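PDB 3NPG: heavy-metal chelation domain-containing protein from Pyrococcus horikoshii, which is of unknown function but may bind or chelate heavy-metal ions. Local coordinates for residues 9-14 with 70-75; 42-47 with 93-98; 166-171 with 191-196. All coordinates share one frame; numbering follows the deposited sequence.

Contact 1 of 3, residues 9-14 with 70-75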
loop_
_atom_site.group_PDB
_atom_site.type_symbol
_atom_site.label_atom_id
_atom_site.label_comp_id
_atom_site.label_asym_id
_atom_site.label_seq_id
_atom_site.Cartn_x
_atom_site.Cartn_y
_atom_site.Cartn_z
ATOM N N ARG A 9 -15.445 -16.778 -20.811
ATOM C CA ARG A 9 -16.443 -16.907 -21.876
ATOM C C ARG A 9 -16.207 -15.865 -22.962
ATOM O O ARG A 9 -16.419 -16.152 -24.145
ATOM C CB ARG A 9 -17.867 -16.798 -21.307
ATOM C CG ARG A 9 -18.194 -17.897 -20.290
ATOM C CD ARG A 9 -19.665 -17.919 -19.896
ATOM N NE ARG A 9 -20.037 -16.783 -19.047
ATOM C CZ ARG A 9 -19.902 -16.765 -17.721
ATOM N NH1 ARG A 9 -19.365 -17.803 -17.087
ATOM N NH2 ARG A 9 -20.272 -15.700 -17.027
ATOM N N ILE A 10 -15.727 -14.657 -22.567
ATOM C CA ILE A 10 -15.412 -13.574 -23.512
ATOM C C ILE A 10 -14.223 -13.957 -24.400
ATOM O O ILE A 10 -14.268 -13.730 -25.610
ATOM C CB ILE A 10 -15.188 -12.213 -22.771
ATOM C CG1 ILE A 10 -16.488 -11.759 -22.044
ATOM C CG2 ILE A 10 -14.687 -11.124 -23.746
ATOM C CD1 ILE A 10 -16.297 -10.632 -21.029
ATOM N N LYS A 11 -13.179 -14.589 -23.810
ATOM C CA LYS A 11 -11.993 -15.002 -24.574
ATOM C C LYS A 11 -12.323 -16.059 -25.637
ATOM O O LYS A 11 -11.742 -16.035 -26.719
ATOM C CB LYS A 11 -10.846 -15.475 -23.641
ATOM C CG LYS A 11 -11.058 -16.849 -23.027
ATOM C CD LYS A 11 -9.759 -17.541 -22.758
ATOM C CE LYS A 11 -9.971 -18.927 -22.216
ATOM N NZ LYS A 11 -8.684 -19.632 -22.001
ATOM N N LYS A 12 -13.286 -16.964 -25.338
ATOM C CA LYS A 12 -13.722 -18.004 -26.279
ATOM C C LYS A 12 -14.353 -17.367 -27.518
ATOM O O LYS A 12 -14.091 -17.808 -28.637
ATOM C CB LYS A 12 -14.725 -18.963 -25.609
ATOM C CG LYS A 12 -14.104 -19.906 -24.598
ATOM C CD LYS A 12 -15.192 -20.579 -23.758
ATOM C CE LYS A 12 -14.644 -21.517 -22.707
ATOM N NZ LYS A 12 -13.827 -20.806 -21.688
ATOM N N LYS A 13 -15.158 -16.304 -27.318
ATOM C CA LYS A 13 -15.801 -15.573 -28.411
ATOM C C LYS A 13 -14.771 -14.755 -29.190
ATOM O O LYS A 13 -14.847 -14.676 -30.416
ATOM C CB LYS A 13 -16.905 -14.638 -27.866
ATOM C CG LYS A 13 -18.091 -15.351 -27.230
ATOM C CD LYS A 13 -19.093 -14.341 -26.672
ATOM C CE LYS A 13 -20.292 -15.002 -26.038
ATOM N N ALA A 14 -13.814 -14.127 -28.469
ATOM C CA ALA A 14 -12.772 -13.277 -29.063
ATOM C C ALA A 14 -11.772 -14.076 -29.910
ATOM O O ALA A 14 -11.288 -13.567 -30.919
ATOM C CB ALA A 14 -12.040 -12.509 -27.972
ATOM N N PHE A 70 -2.245 -14.698 -26.372
ATOM C CA PHE A 70 -2.592 -13.615 -25.446
ATOM C C PHE A 70 -4.021 -13.751 -24.956
ATOM O O PHE A 70 -4.252 -13.750 -23.748
ATOM C CB PHE A 70 -2.381 -12.234 -26.107
ATOM C CG PHE A 70 -0.948 -11.734 -26.148
ATOM C CD1 PHE A 70 0.079 -12.454 -25.543
ATOM C CD2 PHE A 70 -0.633 -10.525 -26.758
ATOM C CE1 PHE A 70 1.393 -11.990 -25.576
ATOM C CE2 PHE A 70 0.682 -10.060 -26.787
ATOM C CZ PHE A 70 1.688 -10.795 -26.198
ATOM N N ILE A 71 -4.988 -13.936 -25.897
ATOM C CA ILE A 71 -6.421 -14.064 -25.571
ATOM C C ILE A 71 -6.707 -15.294 -24.696
ATOM O O ILE A 71 -7.537 -15.216 -23.793
ATOM C CB ILE A 71 -7.312 -14.033 -26.862
ATOM C CG1 ILE A 71 -7.047 -12.750 -27.691
ATOM C CG2 ILE A 71 -8.806 -14.156 -26.509
ATOM C CD1 ILE A 71 -7.598 -12.785 -29.111
ATOM N N ASP A 72 -6.002 -16.414 -24.944
ATOM C CA ASP A 72 -6.188 -17.635 -24.153
ATOM C C ASP A 72 -5.796 -17.414 -22.681
ATOM O O ASP A 72 -6.377 -18.034 -21.790
ATOM C CB ASP A 72 -5.385 -18.800 -24.757
ATOM C CG ASP A 72 -5.601 -20.122 -24.045
ATOM O OD1 ASP A 72 -6.775 -20.499 -23.836
ATOM O OD2 ASP A 72 -4.594 -20.780 -23.698
ATOM N N LYS A 73 -4.840 -16.496 -22.431
ATOM C CA LYS A 73 -4.343 -16.203 -21.085
ATOM C C LYS A 73 -5.138 -15.074 -20.386
ATOM O O LYS A 73 -4.670 -14.528 -19.390
ATOM C CB LYS A 73 -2.839 -15.855 -21.132
ATOM C CG LYS A 73 -1.952 -16.989 -21.667
ATOM C CD LYS A 73 -1.731 -18.079 -20.638
ATOM C CE LYS A 73 -0.925 -19.217 -21.189
ATOM N NZ LYS A 73 0.459 -18.798 -21.523
ATOM N N ALA A 74 -6.349 -14.753 -20.891
ATOM C CA ALA A 74 -7.188 -13.709 -20.296
ATOM C C ALA A 74 -7.773 -14.149 -18.957
ATOM O O ALA A 74 -7.972 -13.316 -18.079
ATOM C CB ALA A 74 -8.302 -13.326 -21.247
ATOM N N ASP A 75 -8.055 -15.460 -18.798
ATOM C CA ASP A 75 -8.616 -15.993 -17.551
ATOM C C ASP A 75 -7.518 -16.605 -16.650
ATOM O O ASP A 75 -7.812 -17.458 -15.799
ATOM C CB ASP A 75 -9.736 -17.018 -17.844
ATOM C CG ASP A 75 -9.300 -18.206 -18.691
ATOM O OD1 ASP A 75 -8.238 -18.114 -19.346
ATOM O OD2 ASP A 75 -10.046 -19.207 -18.733
#
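Lys11 of helix 6-17 reaches across to Asp72 and Asp75 at the C-terminal end of helix 67-72, forming a salt-bridge network that ties two helices of the N-terminal half together. CG of Lys11 sits between its own backbone N and carbonyl carbon (chi1 75°), and the chain beyond it runs extended across the carbonyl oxygens of Ile71 and Asp72. NZ makes three bonds there. It lies 2.8 Å from the backbone O of Asp72, in the carbonyl plane and on a lone pair, and 2.8 Å from Asp72 OD1, which it meets from above the carboxylate plane. The third bond goes to Asp75 OD1 on its syn side, at 3.1 Å and well out of the carboxylate plane (32°). CG of Asp72 is anti to its backbone N (chi1 -176°), beside the carbonyl carbon; from there OD1 reaches the NZ that Asp72 O also holds. Asp75 is held from its other oxygen, OD2, by Ser8 OG, from the same helix 6-17. Two carboxylates and a carbonyl at a helix C-terminus would be expected to favour a charged lysine. An alanine here would probably leave Asp75 OD1 close to Asp72 O with no cation between them, and Asp72 OD1 without this partner. Nearer the backbones the contact is apolar: Ile71, which also touches Ala88 and Ile89 of helix 79-96, turns its CG2 to the first helix. That methyl lies 3.8 Å from Lys11 CB and 3.9 Å from Ala14 CB, while Ala74 CB stands 4.1 Å from Lys11 CB.

Contact 2 of 3, residues 42-47 with 93-98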
loop_
_atom_site.group_PDB
_atom_site.type_symbol
_atom_site.label_atom_id
_atom_site.label_comp_id
_atom_site.label_asym_id
_atom_site.label_seq_id
_atom_site.Cartn_x
_atom_site.Cartn_y
_atom_site.Cartn_z
ATOM N N GLY A 42 -6.875 -2.888 -42.020
ATOM C CA GLY A 42 -5.908 -2.011 -41.361
ATOM C C GLY A 42 -5.512 -2.464 -39.967
ATOM O O GLY A 42 -5.613 -3.652 -39.643
ATOM N N ARG A 43 -5.062 -1.511 -39.123
ATOM C CA ARG A 43 -4.610 -1.806 -37.757
ATOM C C ARG A 43 -5.619 -1.360 -36.686
ATOM O O ARG A 43 -6.457 -0.488 -36.939
ATOM C CB ARG A 43 -3.233 -1.168 -37.489
ATOM C CG ARG A 43 -2.087 -1.864 -38.201
ATOM C CD ARG A 43 -0.752 -1.243 -37.855
ATOM N NE ARG A 43 0.354 -1.972 -38.475
ATOM C CZ ARG A 43 1.633 -1.644 -38.328
ATOM N NH1 ARG A 43 1.976 -0.597 -37.587
ATOM N NH2 ARG A 43 2.579 -2.362 -38.920
ATOM N N ALA A 44 -5.521 -1.952 -35.478
ATOM C CA ALA A 44 -6.378 -1.601 -34.341
ATOM C C ALA A 44 -5.594 -1.703 -33.044
ATOM O O ALA A 44 -4.819 -2.649 -32.859
ATOM C CB ALA A 44 -7.588 -2.518 -34.289
ATOM N N LEU A 45 -5.777 -0.729 -32.146
ATOM C CA LEU A 45 -5.063 -0.717 -30.876
ATOM C C LEU A 45 -6.005 -0.962 -29.701
ATOM O O LEU A 45 -6.967 -0.222 -29.505
ATOM C CB LEU A 45 -4.297 0.612 -30.701
ATOM C CG LEU A 45 -3.296 0.686 -29.533
ATOM C CD1 LEU A 45 -2.180 -0.339 -29.689
ATOM C CD2 LEU A 45 -2.708 2.059 -29.428
ATOM N N GLY A 46 -5.733 -2.018 -28.953
ATOM C CA GLY A 46 -6.495 -2.357 -27.762
ATOM C C GLY A 46 -5.694 -2.110 -26.506
ATOM O O GLY A 46 -4.482 -2.359 -26.483
ATOM N N VAL A 47 -6.351 -1.579 -25.456
ATOM C CA VAL A 47 -5.673 -1.277 -24.195
ATOM C C VAL A 47 -6.372 -1.910 -23.006
ATOM O O VAL A 47 -7.567 -2.185 -23.065
ATOM C CB VAL A 47 -5.443 0.252 -23.983
ATOM C CG1 VAL A 47 -4.475 0.815 -25.018
ATOM C CG2 VAL A 47 -6.761 1.019 -23.995
ATOM N N SER A 93 -11.560 -6.430 -30.716
ATOM C CA SER A 93 -12.843 -5.737 -30.629
ATOM C C SER A 93 -12.820 -4.400 -31.353
ATOM O O SER A 93 -13.755 -4.086 -32.075
ATOM C CB SER A 93 -13.233 -5.529 -29.172
ATOM O OG SER A 93 -13.332 -6.761 -28.478
ATOM N N GLN A 94 -11.742 -3.614 -31.170
ATOM C CA GLN A 94 -11.595 -2.288 -31.798
ATOM C C GLN A 94 -11.478 -2.368 -33.327
ATOM O O GLN A 94 -11.788 -1.397 -34.021
ATOM C CB GLN A 94 -10.403 -1.526 -31.193
ATOM C CG GLN A 94 -10.626 -1.103 -29.743
ATOM C CD GLN A 94 -11.651 -0.007 -29.626
ATOM O OE1 GLN A 94 -11.376 1.149 -29.912
ATOM N NE2 GLN A 94 -12.843 -0.343 -29.159
ATOM N N TYR A 95 -11.058 -3.531 -33.849
ATOM C CA TYR A 95 -10.990 -3.772 -35.285
ATOM C C TYR A 95 -12.402 -4.008 -35.850
ATOM O O TYR A 95 -12.714 -3.527 -36.940
ATOM C CB TYR A 95 -10.078 -4.987 -35.581
ATOM C CG TYR A 95 -9.881 -5.267 -37.059
ATOM C CD1 TYR A 95 -8.859 -4.651 -37.776
ATOM C CD2 TYR A 95 -10.668 -6.201 -37.722
ATOM C CE1 TYR A 95 -8.656 -4.927 -39.131
ATOM C CE2 TYR A 95 -10.478 -6.482 -39.074
ATOM C CZ TYR A 95 -9.473 -5.840 -39.777
ATOM O OH TYR A 95 -9.283 -6.124 -41.108
ATOM N N TYR A 96 -13.261 -4.725 -35.090
ATOM C CA TYR A 96 -14.600 -5.098 -35.541
ATOM C C TYR A 96 -15.735 -4.235 -34.946
ATOM O O TYR A 96 -16.901 -4.436 -35.304
ATOM C CB TYR A 96 -14.859 -6.588 -35.262
ATOM C CG TYR A 96 -13.967 -7.520 -36.049
ATOM C CD1 TYR A 96 -14.128 -7.676 -37.422
ATOM C CD2 TYR A 96 -13.016 -8.307 -35.413
ATOM C CE1 TYR A 96 -13.332 -8.556 -38.149
ATOM C CE2 TYR A 96 -12.218 -9.196 -36.129
ATOM C CZ TYR A 96 -12.375 -9.312 -37.501
ATOM O OH TYR A 96 -11.594 -10.183 -38.217
ATOM N N ILE A 97 -15.401 -3.273 -34.058
ATOM C CA ILE A 97 -16.410 -2.423 -33.393
ATOM C C ILE A 97 -17.240 -1.576 -34.386
ATOM O O ILE A 97 -16.676 -0.900 -35.249
ATOM C CB ILE A 97 -15.782 -1.558 -32.240
ATOM C CG1 ILE A 97 -16.870 -0.953 -31.319
ATOM C CG2 ILE A 97 -14.829 -0.474 -32.784
ATOM C CD1 ILE A 97 -17.396 -1.886 -30.269
ATOM N N ASP A 98 -18.584 -1.650 -34.274
ATOM C CA ASP A 98 -19.497 -0.847 -35.082
ATOM C C ASP A 98 -20.133 0.205 -34.188
ATOM O O ASP A 98 -20.879 -0.136 -33.265
ATOM C CB ASP A 98 -20.571 -1.737 -35.744
ATOM C CG ASP A 98 -21.466 -1.022 -36.757
ATOM O OD1 ASP A 98 -21.158 0.142 -37.112
ATOM O OD2 ASP A 98 -22.428 -1.643 -37.233
#
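Ala44 CB rests on the last turn of helix 79-96, 3.6 Å from the backbone N of Tyr95 and 3.7 Å from Tyr95 CB. A methyl is all that strand 43-49 offers at this point, and it lets the two backbones come close, with the CA atoms of Ala44 and Tyr95 5.2 Å apart. CG of Tyr95 is anti to the backbone N (chi1 -177°), and the ring lies beside the start of the strand. There the ring meets Gly42 by its edge: CE1 is 3.3 Å from Gly42 O, which lies near the ring plane. The phenol OH goes on to bond the backbone N of Glu41, pinning the ring to the turn before the strand. One residue further along the strand, Gln94 lays its aliphatic part against it, CG 3.8 Å from Leu45 O. Its chain bends at chi2 (-70°), and NE2 is hydrogen-bonded to Gln201 O. No hydrogen bond joins the two segments directly. Leu45 points away from this helix, and its side chain packs on Leu227 and Leu230 of helix 223-232. This is helix-on-sheet packing of an alpha+beta kind, with an edge strand of the three-stranded antiparallel sheet lying against the end of a long helix.

Contact 3 of 3, residues 166-171 with 191-196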
loop_
_atom_site.group_PDB
_atom_site.type_symbol
_atom_site.label_atom_id
_atom_site.label_comp_id
_atom_site.label_asym_id
_atom_site.label_seq_id
_atom_site.Cartn_x
_atom_site.Cartn_y
_atom_site.Cartn_z
ATOM N N ASP A 166 -29.576 1.549 -7.563
ATOM C CA ASP A 166 -30.381 1.493 -8.789
ATOM C C ASP A 166 -29.494 1.609 -10.026
ATOM O O ASP A 166 -29.900 1.208 -11.118
ATOM C CB ASP A 166 -31.432 2.613 -8.792
ATOM C CG ASP A 166 -32.127 2.784 -7.467
ATOM O OD1 ASP A 166 -32.945 1.911 -7.109
ATOM O OD2 ASP A 166 -31.838 3.779 -6.772
ATOM N N GLY A 167 -28.321 2.214 -9.853
ATOM C CA GLY A 167 -27.356 2.394 -10.929
ATOM C C GLY A 167 -25.941 2.071 -10.506
ATOM O O GLY A 167 -25.568 2.297 -9.351
ATOM N N ILE A 168 -25.141 1.515 -11.434
ATOM C CA ILE A 168 -23.742 1.160 -11.165
ATOM C C ILE A 168 -22.820 1.705 -12.251
ATOM O O ILE A 168 -23.042 1.444 -13.438
ATOM C CB ILE A 168 -23.575 -0.385 -10.990
ATOM C CG1 ILE A 168 -24.326 -0.886 -9.741
ATOM C CG2 ILE A 168 -22.085 -0.781 -10.936
ATOM C CD1 ILE A 168 -24.564 -2.327 -9.724
ATOM N N ILE A 169 -21.778 2.464 -11.845
ATOM C CA ILE A 169 -20.739 2.935 -12.766
ATOM C C ILE A 169 -19.426 2.302 -12.347
ATOM O O ILE A 169 -18.789 2.769 -11.396
ATOM C CB ILE A 169 -20.660 4.496 -12.834
ATOM C CG1 ILE A 169 -22.019 5.108 -13.220
ATOM C CG2 ILE A 169 -19.561 4.949 -13.800
ATOM C CD1 ILE A 169 -22.039 6.580 -13.164
ATOM N N ALA A 170 -19.090 1.146 -12.959
ATOM C CA ALA A 170 -17.896 0.382 -12.598
ATOM C C ALA A 170 -16.768 0.641 -13.558
ATOM O O ALA A 170 -16.950 0.518 -14.774
ATOM C CB ALA A 170 -18.217 -1.108 -12.560
ATOM N N SER A 171 -15.583 1.008 -13.022
ATOM C CA SER A 171 -14.388 1.211 -13.831
ATOM C C SER A 171 -14.109 -0.053 -14.620
ATOM O O SER A 171 -14.187 -1.153 -14.064
ATOM C CB SER A 171 -13.193 1.546 -12.944
ATOM O OG SER A 171 -12.006 1.691 -13.707
ATOM N N LYS A 191 -30.843 -1.179 -12.484
ATOM C CA LYS A 191 -31.458 -1.179 -13.820
ATOM C C LYS A 191 -30.499 -0.588 -14.866
ATOM O O LYS A 191 -30.726 -0.726 -16.075
ATOM C CB LYS A 191 -32.812 -0.415 -13.810
ATOM C CG LYS A 191 -32.832 0.831 -12.917
ATOM C CD LYS A 191 -34.240 1.394 -12.776
ATOM C CE LYS A 191 -34.264 2.614 -11.904
ATOM N NZ LYS A 191 -35.634 3.169 -11.779
ATOM N N LEU A 192 -29.398 0.017 -14.394
ATOM C CA LEU A 192 -28.408 0.665 -15.239
ATOM C C LEU A 192 -26.988 0.309 -14.755
ATOM O O LEU A 192 -26.600 0.705 -13.658
ATOM C CB LEU A 192 -28.632 2.196 -15.197
ATOM C CG LEU A 192 -27.721 3.058 -16.074
ATOM C CD1 LEU A 192 -28.005 2.836 -17.550
ATOM C CD2 LEU A 192 -27.902 4.502 -15.753
ATOM N N ILE A 193 -26.244 -0.502 -15.547
ATOM C CA ILE A 193 -24.867 -0.901 -15.219
ATOM C C ILE A 193 -23.925 -0.468 -16.335
ATOM O O ILE A 193 -23.996 -0.996 -17.449
ATOM C CB ILE A 193 -24.762 -2.430 -14.911
ATOM C CG1 ILE A 193 -25.717 -2.827 -13.753
ATOM C CG2 ILE A 193 -23.305 -2.829 -14.600
ATOM C CD1 ILE A 193 -25.880 -4.267 -13.556
ATOM N N VAL A 194 -23.073 0.533 -16.050
ATOM C CA VAL A 194 -22.146 1.093 -17.038
ATOM C C VAL A 194 -20.703 0.694 -16.724
ATOM O O VAL A 194 -20.206 0.976 -15.629
ATOM C CB VAL A 194 -22.292 2.640 -17.144
ATOM C CG1 VAL A 194 -21.472 3.190 -18.301
ATOM C CG2 VAL A 194 -23.754 3.045 -17.280
ATOM N N ILE A 195 -20.025 0.050 -17.684
ATOM C CA ILE A 195 -18.606 -0.300 -17.554
ATOM C C ILE A 195 -17.790 0.760 -18.304
ATOM O O ILE A 195 -17.836 0.817 -19.534
ATOM C CB ILE A 195 -18.331 -1.754 -18.068
ATOM C CG1 ILE A 195 -19.305 -2.793 -17.421
ATOM C CG2 ILE A 195 -16.869 -2.154 -17.869
ATOM C CD1 ILE A 195 -19.335 -2.817 -15.845
ATOM N N THR A 196 -17.170 1.690 -17.555
ATOM C CA THR A 196 -16.510 2.855 -18.144
ATOM C C THR A 196 -14.986 2.799 -18.091
ATOM O O THR A 196 -14.409 2.385 -17.084
ATOM C CB THR A 196 -17.075 4.159 -17.546
ATOM O OG1 THR A 196 -16.533 5.273 -18.258
ATOM C CG2 THR A 196 -16.781 4.300 -16.054
#
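Ile168 is gripped through both backbone polar atoms by strand 192-196: its N donates to Leu192 O at 2.8 Å, and its O accepts from Val194 N at 2.8 Å, with an N-H...O angle of 175°. The ladder continues with Ala170 N to Val194 O at 2.9 Å and Thr196 N to Ala170 O at 3.0 Å. Before the strands begin, Lys191 N bonds Asp166 O. The strands run parallel, 6° apart in direction, and this alternation of bonds is that of a regular parallel ladder. Ile168 CD1 meets Ile193 CG1 at 4.2 Å, and Ala170 CB meets Ile195 CD1 at 3.9 Å on the same face. Ile169, on the opposite face with Leu192 and Val194, reaches diagonally to Thr196, CG2 to CG2 3.6 Å. OG1 of Thr196 is anti to the backbone N (chi1 -173°), which puts CG2 between the N and the carbonyl carbon. Further out, Asp166 OD2 accepts from Arg118 N, and Lys191 NZ donates to Glu115 O, so the two starts are tied to the beginning of strand 118-122 and just ahead of it. At the opposite end Ser171 OG bonds Ser173 OG, and an acetate, probably from the crystallisation liquor, lies about 3 Å from the Ser171 side chain. The pair sits inside a Rossmann-like sheet, between strands 118-122 and 214-220, with helices 107-112 and 126-132 packed on the face carrying Ile169.

Contacts 1 and 2 belong to the N-terminal half of the chain and contact 3 to the C-terminal Rossmann-like half. The first two interlock along the sequence, since their segments alternate: 9-14, 42-47, 70-75, 93-98. Their centres are 16 Å apart, and helix 79-96, whose end forms part of contact 2, also packs on Ile71 of contact 1. Contact 3 follows later in the chain, its centre 23 Å from that of contact 1 and 24 Å from that of contact 2, across the chain's centre from the latter. The halves still meet: Leu45 touches helix 223-232 and Gln94 strand 214-220, a neighbour of strand 192-196 in contact 3.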